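Local coordinates for glycoside hydrolase family 88 protein (Bacteroides vulgatus, PDB 4Q88) that is of unestablished function but probably acts as a hydrolase on carbohydrate, perhaps removing unsaturated uronic acid units as related enzymes do, at residues A[250-255]-A[262-267]; A[238-243]-A[282-287]; A[14-19]-A[352-357]; A[25-30]-A[339-344]. All coordinates share one frame; numbering follows the deposited sequence. Where two conformers were deposited one is given.

In the fold
The four contacts join parts of a mostly helical fold. Contacts 3 and 4 are two points along one helix pair, 13-30 with 341-358, and their centres are about 17 Å apart. Contact 2 ties helix 233-249 to helix 272-287. It meets contact 3 directly: N287 ND2 lies 2.9 Å from E353 OE1, a probable hydrogen bond, and W284 packs on E353. Contact 1 lies in the loop that connects the two helices of contact 2. Its centre is about 20 Å from that of contact 2, and their nearest atoms are about 6 Å apart. Contacts 2 and 4 lie on opposite sides of the chain's centre.

Contact 1 (A[250-255]-A[262-267]); sequences CQQPEG and IDPEQA
Q252 and P264 make one of two small touches between these loop segments. The end of the Q252 amide meets the proline ring, with NE2 3.8 Å from P264 CG and OE1 4.2 Å from the same carbon. This is van der Waals contact. The Q252 chain bends at its second torsion (chi2 -55°), which turns the amide across the ring obliquely. The other touch is apolar: C250 CB lies 4.0 Å from I262 CG2. I262 was deposited in two conformers, so this touch is less certain. In the conformer described, the rest of the isoleucine chain leads away from C250.

Each segment also braces itself. Residues Q252 to G255 form a type I turn, closed by G255 N to Q252 O at 2.9 Å. An extended Q251 side chain spans this turn, and its NE2 donates to G255 O at 3.1 Å from above the carbonyl plane. The same NE2 also bonds to I299 O. In 262-267, D263 OD1 accepts from Q266 N at 3.2 Å, an Asx motif. The donor comes from well above the carboxylate plane. N202 ND2 and T200 OG1 hold the two oxygens of D263 from outside.

Both segments belong to the long loop between helices 233-249 and 272-287. Q251 rests on K302 and A303 of helix 293-311, while P264 packs on T258 within the loop.

Contact 2 (A[238-243]-A[282-287]); sequences TRFQTM and FLWGIN
The F240 and W284 rings meet as an offset edge-to-face pair. The edge of the indole is turned toward the face of the phenyl ring. Their planes are at 78°, and the centroid of the F240 ring is 5.8 Å from that of the six-membered ring of W284. The offset means that the tryptophan edge is not centred on the phenylalanine. The closest atoms are F240 CZ and W284 CE3, 4.0 Å apart. Seen from the indole, CZ lies at the ring edge and in its plane. At the edge of the F240 ring, also in plane, sits the backbone of G285: its CA is 3.8 Å from F240 CE2 and 3.9 Å from CZ.

G285 has no side chain, and this leaves room for the phenyl edge to come right up to the helix backbone. F240 reaches straight across because its CG is anti to the backbone N (chi1 180°). The W284 side chain starts out at an angle to the other helix, but its end swings back toward F240.

Neighbours complete an aromatic cluster. F216 of helix 209-225 stacks with F240 and meets F282 edge-to-face. W284 also packs on A220 and L223 of that helix.

All three touching residues are buried. Aromatic packing of this kind between long helices suits the helical core of an (alpha/alpha)6 toroid, the fold expected for glycoside hydrolase family 88.

Contact 3 (A[14-19]-A[352-357]); sequences EELLEI and CERVRF
L16 and V355 meet where the first and last helices of the chain, 13-30 and 341-358, run side by side. The segments are antiparallel, at 171°, and their axes approach to 9.6 Å. Joining the two ends of the chain in this way is consistent with closure of an (alpha/alpha)6 toroid.

L16 carries most of the contact. Its CB lies 3.6 Å from V355 CG2. Its CD1 reaches further and touches R354 CG at 3.5 Å, a tight approach, and V355 N at 3.8 Å. One leucine therefore fits against two successive residues of the other helix. L17 adds a loose touch through CD2, 4.5 Å from V355 CG2.

R354 offers only its aliphatic part to L16. Its chain bends at chi2 (64°), and from there it carries the guanidinium past the leucine to other partners. Those are E301 and E11, each joined to it by a salt bridge. The charge of this buried arginine is thus probably balanced by two carboxylates.

W304 of helix 293-311 packs on both L16 and R354. V355 also touches L54 of helix 39-55, so helices 293-311 and 39-55 both border the contact.

Contact 4 (A[25-30]-A[339-344]); sequences QRYQSM and CFNFGI
Y27 points its ring across to the start of helix 341-358, where N341 and I344 receive it. The hydroxyl end of the ring comes against N341: OH lies 3.4 Å from N341 CB. CE1 and CZ of Y27 are each 4.0 Å from that same CB. The tyrosine ring and the N341 amide are inclined to each other by 46°, so they are not stacked. Nearer the root of the ring, Y27 CD1 touches I344 CD1 at 3.7 Å. This methyl approaches at a slant to the ring.

R26 meets the same methyl group from another direction. Its chain is extended and runs at about a right angle to I344. I344 CD1 sits near the plane of the guanidinium, at its edge, 4.0 Å from R26 NH1. The isoleucine tip therefore touches both R26 and Y27.

N341 turns its amide back toward its own helix (chi1 48°). OD1 accepts from F342 N at 2.7 Å, though the bond is bent, with an angle of 131° at the hydrogen. ND2 donates to N41 OD1, and F340 holds the N-cap position just before. Y27 also stacks on H31 and meets the ring of Y44.

Chemically, the two segments are joined by van der Waals touches. The I344 methyl and N341 CB meet the tyrosine ring and its hydroxyl, and R26 NH1 also lies on the methyl. Both ends of the N341 amide bond elsewhere, which probably limits its rotation.

Contact 1 (A[250-255]-A[262-267])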
# COMPACT_ATOMS: atom_id res chain seq x y z
N CYS A 250 18.34 5.86 2.91
CA CYS A 250 18.04 7.18 2.36
C CYS A 250 17.01 7.99 3.18
O CYS A 250 16.48 9.00 2.71
CB CYS A 250 17.68 7.10 0.90
SG CYS A 250 16.28 6.05 0.55
N GLN A 251 16.77 7.56 4.42
CA GLN A 251 15.94 8.32 5.33
C GLN A 251 16.56 9.72 5.61
O GLN A 251 17.78 9.86 5.72
CB GLN A 251 15.78 7.55 6.63
CG GLN A 251 14.78 8.21 7.54
CD GLN A 251 14.60 7.42 8.83
OE1 GLN A 251 15.59 6.91 9.39
NE2 GLN A 251 13.41 7.42 9.35
N GLN A 252 15.73 10.75 5.68
CA GLN A 252 16.24 12.08 6.01
C GLN A 252 16.44 12.18 7.53
O GLN A 252 15.80 11.45 8.32
CB GLN A 252 15.28 13.15 5.52
CG GLN A 252 15.13 13.16 4.02
CD GLN A 252 16.44 13.31 3.32
OE1 GLN A 252 17.21 14.22 3.61
NE2 GLN A 252 16.75 12.39 2.46
N PRO A 253 17.33 13.07 7.97
CA PRO A 253 17.55 13.24 9.41
C PRO A 253 16.27 13.52 10.19
O PRO A 253 16.11 13.04 11.34
CB PRO A 253 18.54 14.44 9.46
CG PRO A 253 19.27 14.37 8.20
CD PRO A 253 18.33 13.81 7.17
N GLU A 254 15.31 14.20 9.55
CA GLU A 254 14.05 14.54 10.19
C GLU A 254 13.08 13.33 10.38
O GLU A 254 12.04 13.41 11.04
CB GLU A 254 13.37 15.66 9.41
CG GLU A 254 14.21 16.96 9.35
CD GLU A 254 15.31 16.99 8.28
OE1 GLU A 254 15.57 16.00 7.56
OE2 GLU A 254 15.98 18.02 8.18
N GLY A 255 13.42 12.24 9.71
CA GLY A 255 12.69 10.97 9.83
C GLY A 255 11.79 10.63 8.63
O GLY A 255 11.33 9.51 8.52
N ILE A 262 16.61 9.52 -3.45
CA ILE A 262 18.02 9.83 -3.36
C ILE A 262 18.41 11.19 -4.00
O ILE A 262 19.57 11.50 -4.08
CB ILE A 262 18.90 8.66 -3.79
CG1 ILE A 262 18.66 8.30 -5.25
CG2 ILE A 262 18.60 7.41 -2.93
CD1 ILE A 262 19.71 7.34 -5.77
N ASP A 263 17.42 12.04 -4.31
CA ASP A 263 17.64 13.47 -4.65
C ASP A 263 16.67 14.34 -3.84
O ASP A 263 15.64 14.83 -4.36
CB ASP A 263 17.49 13.70 -6.12
CG ASP A 263 18.06 15.05 -6.55
OD1 ASP A 263 18.27 15.91 -5.68
OD2 ASP A 263 18.35 15.25 -7.75
N PRO A 264 16.98 14.54 -2.57
CA PRO A 264 16.09 15.37 -1.77
C PRO A 264 15.93 16.79 -2.30
O PRO A 264 14.84 17.34 -2.17
CB PRO A 264 16.74 15.38 -0.37
CG PRO A 264 17.96 14.58 -0.46
CD PRO A 264 18.04 13.90 -1.78
N GLU A 265 16.95 17.34 -2.96
CA GLU A 265 16.92 18.73 -3.46
C GLU A 265 15.94 18.93 -4.63
O GLU A 265 15.36 20.00 -4.81
CB GLU A 265 18.31 19.10 -3.94
CG GLU A 265 19.36 19.37 -2.88
CD GLU A 265 19.77 18.19 -2.01
OE1 GLU A 265 19.87 17.04 -2.49
OE2 GLU A 265 19.94 18.44 -0.80
N GLN A 266 15.74 17.88 -5.42
CA GLN A 266 14.82 17.94 -6.54
C GLN A 266 13.37 18.17 -6.09
O GLN A 266 12.67 18.94 -6.69
CB GLN A 266 14.87 16.67 -7.37
CG GLN A 266 13.68 16.59 -8.28
CD GLN A 266 13.80 15.54 -9.29
OE1 GLN A 266 14.68 15.60 -10.13
NE2 GLN A 266 12.93 14.55 -9.20
N ALA A 267 12.92 17.47 -5.06
CA ALA A 267 11.53 17.54 -4.61
C ALA A 267 11.60 17.57 -3.08
O ALA A 267 11.47 16.53 -2.40
CB ALA A 267 10.77 16.32 -5.16

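Contact 2 (A[238-243]-A[282-287])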
# COMPACT_ATOMS: atom_id res chain seq x y z
N THR A 238 13.86 -12.12 0.86
CA THR A 238 15.10 -11.52 0.45
C THR A 238 14.86 -10.14 -0.17
O THR A 238 15.59 -9.21 0.17
CB THR A 238 15.82 -12.40 -0.58
OG1 THR A 238 16.27 -13.58 0.08
CG2 THR A 238 16.99 -11.68 -1.15
N ARG A 239 13.80 -10.02 -0.95
CA ARG A 239 13.48 -8.73 -1.55
C ARG A 239 13.11 -7.74 -0.45
O ARG A 239 13.59 -6.59 -0.46
CB ARG A 239 12.41 -8.85 -2.61
CG ARG A 239 11.97 -7.53 -3.22
CD ARG A 239 13.07 -6.81 -3.96
NE ARG A 239 13.84 -7.70 -4.82
CZ ARG A 239 13.45 -8.16 -6.00
NH1 ARG A 239 12.34 -7.75 -6.56
NH2 ARG A 239 14.26 -8.97 -6.68
N PHE A 240 12.26 -8.17 0.48
CA PHE A 240 11.86 -7.30 1.60
C PHE A 240 13.05 -6.82 2.44
O PHE A 240 13.16 -5.64 2.78
CB PHE A 240 10.85 -8.05 2.46
CG PHE A 240 10.37 -7.29 3.64
CD1 PHE A 240 9.45 -6.26 3.50
CD2 PHE A 240 10.74 -7.69 4.90
CE1 PHE A 240 8.94 -5.58 4.61
CE2 PHE A 240 10.25 -7.00 6.02
CZ PHE A 240 9.36 -5.95 5.86
N GLN A 241 13.94 -7.74 2.79
CA GLN A 241 15.10 -7.40 3.59
C GLN A 241 16.06 -6.45 2.86
O GLN A 241 16.63 -5.54 3.47
CB GLN A 241 15.82 -8.64 4.05
CG GLN A 241 15.00 -9.42 5.07
CD GLN A 241 15.62 -10.78 5.37
OE1 GLN A 241 16.29 -11.42 4.49
NE2 GLN A 241 15.35 -11.28 6.57
N THR A 242 16.26 -6.70 1.57
CA THR A 242 17.12 -5.80 0.77
C THR A 242 16.54 -4.43 0.61
O THR A 242 17.25 -3.42 0.73
CB THR A 242 17.32 -6.41 -0.60
OG1 THR A 242 17.90 -7.72 -0.47
CG2 THR A 242 18.21 -5.55 -1.45
N MSE A 243 15.23 -4.33 0.35
CA MSE A 243 14.60 -3.04 0.28
C MSE A 243 14.68 -2.32 1.60
O MSE A 243 14.91 -1.11 1.65
CB MSE A 243 13.10 -3.12 -0.11
CG MSE A 243 12.87 -3.68 -1.49
SE MSE A 243 10.96 -3.42 -1.93
CE MSE A 243 10.94 -1.46 -2.10
N PHE A 282 8.62 -1.36 8.10
CA PHE A 282 9.73 -1.58 9.03
C PHE A 282 9.18 -2.15 10.36
O PHE A 282 9.71 -3.09 10.90
CB PHE A 282 10.45 -0.26 9.31
CG PHE A 282 11.39 0.18 8.20
CD1 PHE A 282 12.49 -0.56 7.91
CD2 PHE A 282 11.21 1.37 7.55
CE1 PHE A 282 13.40 -0.17 6.95
CE2 PHE A 282 12.15 1.79 6.60
CZ PHE A 282 13.21 1.00 6.29
N LEU A 283 8.10 -1.56 10.85
CA LEU A 283 7.50 -2.04 12.12
C LEU A 283 7.05 -3.51 11.95
O LEU A 283 7.32 -4.34 12.83
CB LEU A 283 6.36 -1.14 12.53
CG LEU A 283 6.73 0.24 13.04
CD1 LEU A 283 5.47 1.10 13.02
CD2 LEU A 283 7.39 0.18 14.43
N TRP A 284 6.35 -3.83 10.86
CA TRP A 284 5.89 -5.21 10.59
C TRP A 284 7.09 -6.18 10.55
O TRP A 284 7.09 -7.27 11.20
CB TRP A 284 5.05 -5.30 9.29
CG TRP A 284 4.55 -6.67 9.12
CD1 TRP A 284 3.43 -7.20 9.68
CD2 TRP A 284 5.22 -7.75 8.46
NE1 TRP A 284 3.31 -8.52 9.36
CE2 TRP A 284 4.44 -8.90 8.67
CE3 TRP A 284 6.44 -7.87 7.77
CZ2 TRP A 284 4.80 -10.15 8.17
CZ3 TRP A 284 6.79 -9.13 7.25
CH2 TRP A 284 5.98 -10.23 7.48
N GLY A 285 8.12 -5.78 9.81
CA GLY A 285 9.35 -6.57 9.69
C GLY A 285 10.04 -6.85 11.02
O GLY A 285 10.47 -7.96 11.27
N ILE A 286 10.10 -5.86 11.89
CA ILE A 286 10.72 -6.03 13.20
C ILE A 286 9.81 -6.93 14.04
O ILE A 286 10.27 -7.90 14.66
CB ILE A 286 10.94 -4.66 13.88
CG1 ILE A 286 12.00 -3.81 13.13
CG2 ILE A 286 11.33 -4.84 15.35
CD1 ILE A 286 12.05 -2.37 13.65
N ASN A 287 8.50 -6.63 14.03
CA ASN A 287 7.52 -7.39 14.83
C ASN A 287 7.45 -8.85 14.43
O ASN A 287 7.08 -9.72 15.26
CB ASN A 287 6.14 -6.77 14.67
CG ASN A 287 6.01 -5.46 15.40
OD1 ASN A 287 6.84 -5.14 16.25
ND2 ASN A 287 5.01 -4.67 15.04

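Contact 3 (A[14-19]-A[352-357])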
# COMPACT_ATOMS: atom_id res chain seq x y z
N GLU A 14 -2.09 3.10 25.01
CA GLU A 14 -3.25 3.96 25.25
C GLU A 14 -3.16 5.26 24.40
O GLU A 14 -4.12 5.71 23.79
CB GLU A 14 -3.34 4.35 26.72
CG GLU A 14 -3.91 3.26 27.62
CD GLU A 14 -2.91 2.19 28.10
OE1 GLU A 14 -1.69 2.16 27.74
OE2 GLU A 14 -3.40 1.35 28.89
N GLU A 15 -1.99 5.86 24.44
CA GLU A 15 -1.79 7.10 23.68
C GLU A 15 -1.89 6.83 22.18
O GLU A 15 -2.41 7.64 21.42
CB GLU A 15 -0.43 7.68 24.05
CG GLU A 15 -0.00 8.90 23.25
CD GLU A 15 1.47 9.22 23.45
OE1 GLU A 15 2.11 8.63 24.39
OE2 GLU A 15 1.96 10.05 22.66
N LEU A 16 -1.36 5.70 21.73
CA LEU A 16 -1.44 5.39 20.27
C LEU A 16 -2.87 5.11 19.85
O LEU A 16 -3.28 5.50 18.77
CB LEU A 16 -0.57 4.21 19.89
CG LEU A 16 0.90 4.48 20.18
CD1 LEU A 16 1.68 3.22 19.85
CD2 LEU A 16 1.41 5.68 19.40
N LEU A 17 -3.64 4.42 20.71
CA LEU A 17 -5.01 4.14 20.38
C LEU A 17 -5.82 5.41 20.30
O LEU A 17 -6.70 5.54 19.43
CB LEU A 17 -5.64 3.13 21.38
CG LEU A 17 -5.07 1.74 21.18
CD1 LEU A 17 -5.39 0.85 22.39
CD2 LEU A 17 -5.57 1.08 19.90
N GLU A 18 -5.56 6.38 21.19
CA GLU A 18 -6.23 7.67 21.09
C GLU A 18 -6.02 8.32 19.70
O GLU A 18 -6.95 8.88 19.11
CB GLU A 18 -5.73 8.63 22.19
CG GLU A 18 -6.48 9.95 22.20
CD GLU A 18 -5.96 10.95 21.17
OE1 GLU A 18 -4.73 11.01 20.93
OE2 GLU A 18 -6.78 11.71 20.60
N ILE A 19 -4.79 8.26 19.23
CA ILE A 19 -4.43 8.78 17.88
C ILE A 19 -5.19 8.04 16.79
O ILE A 19 -5.83 8.67 15.94
CB ILE A 19 -2.92 8.68 17.63
CG1 ILE A 19 -2.19 9.71 18.53
CG2 ILE A 19 -2.62 8.92 16.15
CD1 ILE A 19 -0.69 9.56 18.59
N CYS A 352 -1.21 1.37 13.55
CA CYS A 352 -1.63 0.05 14.09
C CYS A 352 -0.40 -0.82 14.40
O CYS A 352 -0.29 -1.46 15.48
CB CYS A 352 -2.55 -0.68 13.15
SG CYS A 352 -4.17 0.04 13.02
N GLU A 353 0.52 -0.87 13.45
CA GLU A 353 1.72 -1.66 13.66
C GLU A 353 2.61 -1.11 14.79
O GLU A 353 3.33 -1.88 15.43
CB GLU A 353 2.51 -1.82 12.34
CG GLU A 353 3.35 -3.10 12.26
CD GLU A 353 2.61 -4.45 12.37
OE1 GLU A 353 3.21 -5.37 12.92
OE2 GLU A 353 1.47 -4.62 11.88
N ARG A 354 2.58 0.20 15.01
CA ARG A 354 3.27 0.80 16.12
C ARG A 354 2.73 0.30 17.48
O ARG A 354 3.50 0.03 18.39
CB ARG A 354 3.17 2.30 16.08
CG ARG A 354 3.94 3.03 17.17
CD ARG A 354 5.45 2.82 17.06
NE ARG A 354 6.12 3.64 18.06
CZ ARG A 354 7.43 3.72 18.26
NH1 ARG A 354 8.32 3.06 17.54
NH2 ARG A 354 7.83 4.52 19.22
N VAL A 355 1.41 0.18 17.58
CA VAL A 355 0.79 -0.42 18.79
C VAL A 355 1.34 -1.82 18.99
O VAL A 355 1.76 -2.18 20.11
CB VAL A 355 -0.75 -0.45 18.69
CG1 VAL A 355 -1.34 -1.22 19.89
CG2 VAL A 355 -1.30 0.94 18.64
N ARG A 356 1.42 -2.63 17.92
CA ARG A 356 1.92 -3.97 18.04
C ARG A 356 3.39 -4.00 18.42
O ARG A 356 3.84 -4.89 19.10
CB ARG A 356 1.64 -4.81 16.79
CG ARG A 356 0.20 -4.82 16.32
CD ARG A 356 0.01 -5.85 15.22
NE ARG A 356 -1.38 -5.90 14.73
CZ ARG A 356 -2.38 -6.54 15.36
NH1 ARG A 356 -2.13 -7.21 16.47
NH2 ARG A 356 -3.62 -6.53 14.85
N PHE A 357 4.16 -3.02 17.99
CA PHE A 357 5.59 -2.91 18.35
C PHE A 357 5.78 -2.55 19.84
O PHE A 357 6.79 -2.89 20.42
CB PHE A 357 6.20 -1.84 17.40
CG PHE A 357 7.61 -1.46 17.68
CD1 PHE A 357 8.66 -2.12 17.04
CD2 PHE A 357 7.90 -0.40 18.52
CE1 PHE A 357 9.98 -1.74 17.27
CE2 PHE A 357 9.22 -0.03 18.77
CZ PHE A 357 10.26 -0.69 18.13

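Contact 4 (A[25-30]-A[339-344])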
# COMPACT_ATOMS: atom_id res chain seq x y z
N GLN A 25 -12.01 8.29 13.42
CA GLN A 25 -13.33 8.88 13.66
C GLN A 25 -13.55 10.15 12.90
O GLN A 25 -14.63 10.35 12.37
CB GLN A 25 -13.59 9.07 15.14
CG GLN A 25 -13.84 7.72 15.75
CD GLN A 25 -13.86 7.71 17.24
OE1 GLN A 25 -13.96 8.76 17.89
NE2 GLN A 25 -13.75 6.51 17.82
N ARG A 26 -12.52 10.97 12.79
CA ARG A 26 -12.61 12.20 11.99
C ARG A 26 -12.96 11.84 10.56
O ARG A 26 -13.88 12.41 9.97
CB ARG A 26 -11.32 12.98 12.04
CG ARG A 26 -11.37 14.32 11.29
CD ARG A 26 -9.99 14.78 10.86
NE ARG A 26 -10.01 15.65 9.68
CZ ARG A 26 -9.78 15.26 8.41
NH1 ARG A 26 -9.52 13.96 8.09
NH2 ARG A 26 -9.82 16.19 7.44
N TYR A 27 -12.23 10.87 9.99
CA TYR A 27 -12.47 10.53 8.59
C TYR A 27 -13.90 9.98 8.37
O TYR A 27 -14.62 10.42 7.47
CB TYR A 27 -11.40 9.53 8.09
CG TYR A 27 -11.59 9.24 6.65
CD1 TYR A 27 -11.06 10.09 5.69
CD2 TYR A 27 -12.33 8.17 6.23
CE1 TYR A 27 -11.28 9.87 4.36
CE2 TYR A 27 -12.56 7.93 4.90
CZ TYR A 27 -12.01 8.79 3.97
OH TYR A 27 -12.22 8.57 2.63
N GLN A 28 -14.33 9.04 9.22
CA GLN A 28 -15.64 8.41 9.04
C GLN A 28 -16.79 9.37 9.35
O GLN A 28 -17.86 9.25 8.74
CB GLN A 28 -15.77 7.12 9.85
CG GLN A 28 -14.78 6.06 9.39
CD GLN A 28 -14.95 4.70 10.02
OE1 GLN A 28 -15.88 4.46 10.80
NE2 GLN A 28 -14.08 3.78 9.65
N SER A 29 -16.58 10.33 10.25
CA SER A 29 -17.64 11.29 10.57
C SER A 29 -17.80 12.28 9.42
O SER A 29 -18.90 12.74 9.16
CB SER A 29 -17.34 12.04 11.88
OG SER A 29 -16.26 12.94 11.73
N MSE A 30 -16.70 12.57 8.73
CA MSE A 30 -16.70 13.55 7.64
C MSE A 30 -17.09 12.99 6.30
O MSE A 30 -17.58 13.73 5.46
CB MSE A 30 -15.30 14.13 7.44
CG MSE A 30 -14.98 15.28 8.39
SE MSE A 30 -13.13 15.87 8.01
CE MSE A 30 -13.32 16.52 6.15
N CYS A 339 -4.09 16.51 2.37
CA CYS A 339 -4.57 15.32 3.07
C CYS A 339 -5.49 14.56 2.14
O CYS A 339 -6.41 15.16 1.54
CB CYS A 339 -5.35 15.72 4.30
SG CYS A 339 -5.94 14.27 5.22
N PHE A 340 -5.27 13.25 2.01
CA PHE A 340 -6.08 12.40 1.14
C PHE A 340 -6.37 11.07 1.84
O PHE A 340 -5.52 10.56 2.57
CB PHE A 340 -5.42 12.12 -0.20
CG PHE A 340 -5.18 13.38 -1.01
CD1 PHE A 340 -6.21 13.96 -1.72
CD2 PHE A 340 -3.96 14.00 -0.99
CE1 PHE A 340 -6.02 15.15 -2.43
CE2 PHE A 340 -3.74 15.16 -1.70
CZ PHE A 340 -4.77 15.73 -2.44
N ASN A 341 -7.56 10.52 1.54
CA ASN A 341 -7.98 9.19 2.01
C ASN A 341 -6.88 8.13 2.01
O ASN A 341 -6.66 7.43 2.98
CB ASN A 341 -9.17 8.66 1.15
CG ASN A 341 -8.96 8.78 -0.38
OD1 ASN A 341 -7.87 9.06 -0.91
ND2 ASN A 341 -10.08 8.69 -1.11
N PHE A 342 -6.17 7.99 0.89
CA PHE A 342 -5.21 6.92 0.79
C PHE A 342 -4.03 7.10 1.74
O PHE A 342 -3.46 6.11 2.21
CB PHE A 342 -4.73 6.74 -0.66
CG PHE A 342 -3.92 7.89 -1.18
CD1 PHE A 342 -2.54 7.93 -0.98
CD2 PHE A 342 -4.52 8.90 -1.88
CE1 PHE A 342 -1.79 9.02 -1.43
CE2 PHE A 342 -3.77 9.99 -2.32
CZ PHE A 342 -2.42 10.05 -2.10
N GLY A 343 -3.70 8.35 2.03
CA GLY A 343 -2.65 8.74 2.96
C GLY A 343 -3.03 8.52 4.40
O GLY A 343 -2.23 8.11 5.21
N ILE A 344 -4.30 8.75 4.70
CA ILE A 344 -4.86 8.39 6.01
C ILE A 344 -4.81 6.89 6.16
O ILE A 344 -4.40 6.39 7.19
CB ILE A 344 -6.28 8.90 6.14
CG1 ILE A 344 -6.24 10.44 6.17
CG2 ILE A 344 -6.96 8.29 7.39
CD1 ILE A 344 -7.58 11.12 6.11